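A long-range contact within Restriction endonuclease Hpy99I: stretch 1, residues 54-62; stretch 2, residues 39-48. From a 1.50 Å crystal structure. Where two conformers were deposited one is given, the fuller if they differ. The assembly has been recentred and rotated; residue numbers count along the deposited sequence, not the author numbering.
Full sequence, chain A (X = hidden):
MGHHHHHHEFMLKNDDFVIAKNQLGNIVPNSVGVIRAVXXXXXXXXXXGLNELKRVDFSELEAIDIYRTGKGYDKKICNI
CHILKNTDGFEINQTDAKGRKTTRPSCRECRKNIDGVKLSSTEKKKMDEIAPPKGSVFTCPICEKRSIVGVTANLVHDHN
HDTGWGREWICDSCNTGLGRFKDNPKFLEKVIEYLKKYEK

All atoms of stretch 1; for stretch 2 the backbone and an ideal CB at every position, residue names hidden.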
# COMPACT_ATOMS: atom_id res chain seq x y z
N LYS A 54 -22.39 -26.26 -0.18
CA LYS A 54 -23.40 -27.00 0.56
C LYS A 54 -24.72 -27.02 -0.17
O LYS A 54 -25.09 -26.05 -0.83
CB LYS A 54 -23.63 -26.34 1.92
CG LYS A 54 -22.50 -26.58 2.92
CD LYS A 54 -22.74 -25.85 4.22
CE LYS A 54 -23.81 -26.52 5.06
NZ LYS A 54 -23.36 -27.79 5.72
N ARG A 55 -25.45 -28.14 -0.04
CA ARG A 55 -26.83 -28.23 -0.50
C ARG A 55 -27.77 -27.61 0.54
O ARG A 55 -27.78 -28.04 1.70
CB ARG A 55 -27.26 -29.68 -0.76
CG ARG A 55 -28.64 -29.75 -1.36
CD ARG A 55 -28.98 -31.12 -1.91
NE ARG A 55 -28.21 -31.49 -3.11
CZ ARG A 55 -28.31 -30.91 -4.31
NH1 ARG A 55 -29.12 -29.86 -4.52
NH2 ARG A 55 -27.57 -31.36 -5.31
N VAL A 56 -28.56 -26.62 0.12
CA VAL A 56 -29.40 -25.85 1.05
C VAL A 56 -30.81 -25.69 0.49
O VAL A 56 -30.98 -25.31 -0.66
CB VAL A 56 -28.81 -24.44 1.33
CG1 VAL A 56 -29.63 -23.76 2.42
CG2 VAL A 56 -27.31 -24.53 1.74
N ASP A 57 -31.82 -25.97 1.29
CA ASP A 57 -33.20 -25.68 0.89
C ASP A 57 -33.43 -24.17 0.71
O ASP A 57 -32.91 -23.36 1.48
CB ASP A 57 -34.20 -26.23 1.93
CG ASP A 57 -34.63 -27.62 1.61
OD1 ASP A 57 -33.82 -28.55 1.80
OD2 ASP A 57 -35.79 -27.79 1.13
N PHE A 58 -34.23 -23.79 -0.28
CA PHE A 58 -34.50 -22.37 -0.56
C PHE A 58 -35.01 -21.64 0.68
O PHE A 58 -34.71 -20.46 0.88
CB PHE A 58 -35.53 -22.19 -1.68
CG PHE A 58 -34.98 -22.34 -3.09
CD1 PHE A 58 -33.77 -22.94 -3.36
CD2 PHE A 58 -35.75 -21.89 -4.17
CE1 PHE A 58 -33.33 -23.09 -4.69
CE2 PHE A 58 -35.31 -22.03 -5.49
CZ PHE A 58 -34.10 -22.63 -5.74
N SER A 59 -35.77 -22.34 1.52
CA SER A 59 -36.36 -21.72 2.72
C SER A 59 -35.33 -21.25 3.74
O SER A 59 -35.64 -20.41 4.58
CB SER A 59 -37.35 -22.67 3.39
OG SER A 59 -36.70 -23.82 3.90
N GLU A 60 -34.12 -21.80 3.65
CA GLU A 60 -33.01 -21.46 4.56
C GLU A 60 -32.16 -20.29 4.04
O GLU A 60 -31.19 -19.92 4.68
CB GLU A 60 -32.12 -22.69 4.75
CG GLU A 60 -32.77 -23.87 5.42
CD GLU A 60 -32.94 -23.69 6.92
OE1 GLU A 60 -32.08 -23.04 7.56
OE2 GLU A 60 -33.96 -24.18 7.46
N LEU A 61 -32.51 -19.73 2.87
CA LEU A 61 -31.71 -18.69 2.20
C LEU A 61 -32.52 -17.42 2.01
O LEU A 61 -33.74 -17.49 1.83
CB LEU A 61 -31.25 -19.16 0.83
CG LEU A 61 -30.40 -20.43 0.81
CD1 LEU A 61 -30.17 -20.94 -0.61
CD2 LEU A 61 -29.07 -20.23 1.55
N GLU A 62 -31.83 -16.27 2.05
CA GLU A 62 -32.44 -14.99 1.76
C GLU A 62 -31.57 -14.29 0.69
O GLU A 62 -30.38 -14.10 0.87
CB GLU A 62 -32.50 -14.14 3.02
CG GLU A 62 -33.14 -12.81 2.83
CD GLU A 62 -33.19 -11.99 4.11
OE1 GLU A 62 -33.19 -12.58 5.22
OE2 GLU A 62 -33.22 -10.75 4.00
N UNK A 39 -31.47 -27.15 -7.93
CA UNK A 39 -32.26 -28.39 -8.03
C UNK A 39 -33.66 -28.29 -7.41
O UNK A 39 -33.83 -28.56 -6.22
CB UNK A 39 -31.50 -29.53 -7.35
N UNK A 40 -34.66 -27.93 -8.20
CA UNK A 40 -35.99 -27.69 -7.62
C UNK A 40 -35.94 -26.52 -6.66
O UNK A 40 -35.51 -25.43 -7.03
CB UNK A 40 -36.51 -28.94 -6.90
N UNK A 41 -36.36 -26.73 -5.41
CA UNK A 41 -36.25 -25.67 -4.40
C UNK A 41 -35.07 -25.88 -3.45
O UNK A 41 -35.12 -25.48 -2.29
CB UNK A 41 -37.55 -25.59 -3.59
N UNK A 42 -34.01 -26.49 -3.96
CA UNK A 42 -32.74 -26.56 -3.23
C UNK A 42 -31.59 -26.13 -4.14
O UNK A 42 -31.59 -26.41 -5.35
CB UNK A 42 -32.50 -27.97 -2.70
N UNK A 43 -30.60 -25.46 -3.55
CA UNK A 43 -29.50 -24.87 -4.28
C UNK A 43 -28.21 -25.43 -3.72
O UNK A 43 -28.13 -25.74 -2.51
CB UNK A 43 -29.53 -23.34 -4.20
N UNK A 44 -27.22 -25.56 -4.58
CA UNK A 44 -25.83 -25.76 -4.15
C UNK A 44 -25.23 -24.37 -4.01
O UNK A 44 -25.18 -23.63 -4.98
CB UNK A 44 -25.04 -26.62 -5.13
N UNK A 45 -24.83 -24.03 -2.78
CA UNK A 45 -24.36 -22.68 -2.46
C UNK A 45 -22.89 -22.75 -2.08
O UNK A 45 -22.51 -23.56 -1.24
CB UNK A 45 -25.18 -22.06 -1.33
N UNK A 46 -22.07 -21.90 -2.68
CA UNK A 46 -20.67 -21.72 -2.22
C UNK A 46 -20.67 -20.61 -1.20
O UNK A 46 -20.85 -19.43 -1.55
CB UNK A 46 -19.72 -21.40 -3.37
N UNK A 47 -20.45 -21.00 0.06
CA UNK A 47 -20.27 -20.02 1.12
C UNK A 47 -18.82 -19.55 1.09
O UNK A 47 -17.89 -20.33 1.25
CB UNK A 47 -20.64 -20.60 2.49
N UNK A 48 -18.65 -18.26 0.82
CA UNK A 48 -17.38 -17.73 0.34
C UNK A 48 -16.31 -17.66 1.44
O UNK A 48 -15.14 -17.98 1.18
CB UNK A 48 -17.60 -16.34 -0.26

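Residues 42-45 pair antiparallel with 54-57; the side chains at 42 and 44 share a face with Arg-55 and Asp-57, those at 43 and 45 with Lys-54 and Val-56.

Position 39 begins a type II' turn that ends at 42. Its CB direction is toward stretch 1, and the ideal CB lies 3.7 Å from NH1 of Arg-55. A guanidinium donor calls for an acceptor: Asn, Asp, Gln, Glu or Ser would suit. The residue is Asn-39. Its OD1 accepts from NH1 of Arg-55 at 3.3 Å and weakly from NH2 of Arg-55 at 3.4 Å, lying near the guanidinium plane.

Position 40 has phi 64° and psi -124°. Positive phi favours glycine, and nothing of stretch 1 lies within 5.5 Å of the ideal CB. The residue is Gly-40. Its O comes 3.4 Å from CZ of Phe-58.

At position 41 the CB points sideways, 4.2 Å from CD2 of Phe-58 and 5.5 Å from OD2 of Asp-57. The backbone matters more: O of 41 accepts from N of Phe-58 at 2.8 Å. CA of 41 sits 3.6 Å from the centroid of the Phe-58 ring, over its face, as a CH-pi contact. Many side chains would fit, and the backbone contacts ask for none in particular. The residue is Lys-41. Its CB is 4.1 Å from CD2 of Phe-58, and the end of its chain leads away from stretch 1.

Position 42 pairs with Asp-57, and its CB shares that residue's face. The CB is 3.7 Å from O of Val-56 and 4.3 Å from NH1 of Arg-55. A small polar residue such as Ser, Thr or Asn would suit. The residue is Ser-42. Its OG donates to O of Asn-39 at 2.8 Å, bracing the turn, and lies 3.5 Å from NH1 of Arg-55.

Position 43 pairs with Val-56 through two backbone bonds: N of 43 to O of Val-56, 2.9 Å, and N of Val-56 to O of 43, 2.8 Å. Its CB is already 3.8 Å from CE1 of Phe-58 and 4.4 Å from CD1 of Leu-61. A small apolar residue fits best. It is Ala-43, with CB 3.9 Å from CE1 of Phe-58.

Position 44 faces the Arg-55 side. The ideal CB touches little, so a long, flexible chain could reach the guanidinium; Met, Gln or Glu would do. The residue is Met-44. Its SD lies over one guanidinium face, 3.4 Å from CZ of Arg-55.

Position 45 forms a hydrogen-bonded pair with Lys-54. Its CB is 4.5 Å from CG2 of Val-56 and 5.2 Å from CD1 of Leu-61, so Val, Ile or Leu would suit. Val-45 places CG2 3.8 Å from CD1 of Leu-61.

Position 46 points away, leaving the choice open; it is Leu-46, which makes no contact with stretch 1.

Position 47 points toward stretch 1, but its CB is distant. A large apolar residue could reach Val-56 and Leu-61. Phe-47 does: CE2 lies 4.1 Å from CG2 of Val-56, and CZ 4.3 Å from CD2 of Leu-61.

Position 48 is out of reach; it is Ile-48.

Stretch 2 39-48: NGKSAMVLFI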
# COMPACT_ATOMS: atom_id res chain seq x y z
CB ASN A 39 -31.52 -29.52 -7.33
CG ASN A 39 -30.33 -30.00 -8.10
OD1 ASN A 39 -29.18 -29.68 -7.77
ND2 ASN A 39 -30.58 -30.76 -9.15
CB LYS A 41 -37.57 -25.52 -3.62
CG LYS A 41 -38.71 -25.01 -4.49
CD LYS A 41 -39.73 -24.22 -3.69
CE LYS A 41 -40.79 -23.62 -4.59
NZ LYS A 41 -41.94 -23.04 -3.82
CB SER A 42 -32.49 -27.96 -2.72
OG SER A 42 -32.37 -28.85 -3.81
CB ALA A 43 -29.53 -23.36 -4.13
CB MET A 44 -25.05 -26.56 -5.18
CG MET A 44 -25.57 -27.97 -5.38
SD MET A 44 -25.52 -28.97 -3.86
CE MET A 44 -23.80 -28.86 -3.37
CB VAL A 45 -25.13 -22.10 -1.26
CG1 VAL A 45 -24.65 -20.69 -0.94
CG2 VAL A 45 -26.62 -22.11 -1.49
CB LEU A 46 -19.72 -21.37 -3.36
CG LEU A 46 -18.28 -21.08 -2.94
CD1 LEU A 46 -17.67 -22.30 -2.27
CD2 LEU A 46 -17.45 -20.68 -4.14
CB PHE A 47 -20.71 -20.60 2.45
CG PHE A 47 -22.18 -20.70 2.57
CD1 PHE A 47 -22.92 -19.56 2.79
CD2 PHE A 47 -22.84 -21.91 2.43
CE1 PHE A 47 -24.30 -19.62 2.88
CE2 PHE A 47 -24.22 -21.98 2.52
CZ PHE A 47 -24.96 -20.83 2.74
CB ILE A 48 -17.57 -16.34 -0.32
CG1 ILE A 48 -18.51 -16.48 -1.52
CG2 ILE A 48 -16.21 -15.72 -0.71
CD1 ILE A 48 -19.13 -15.17 -1.96
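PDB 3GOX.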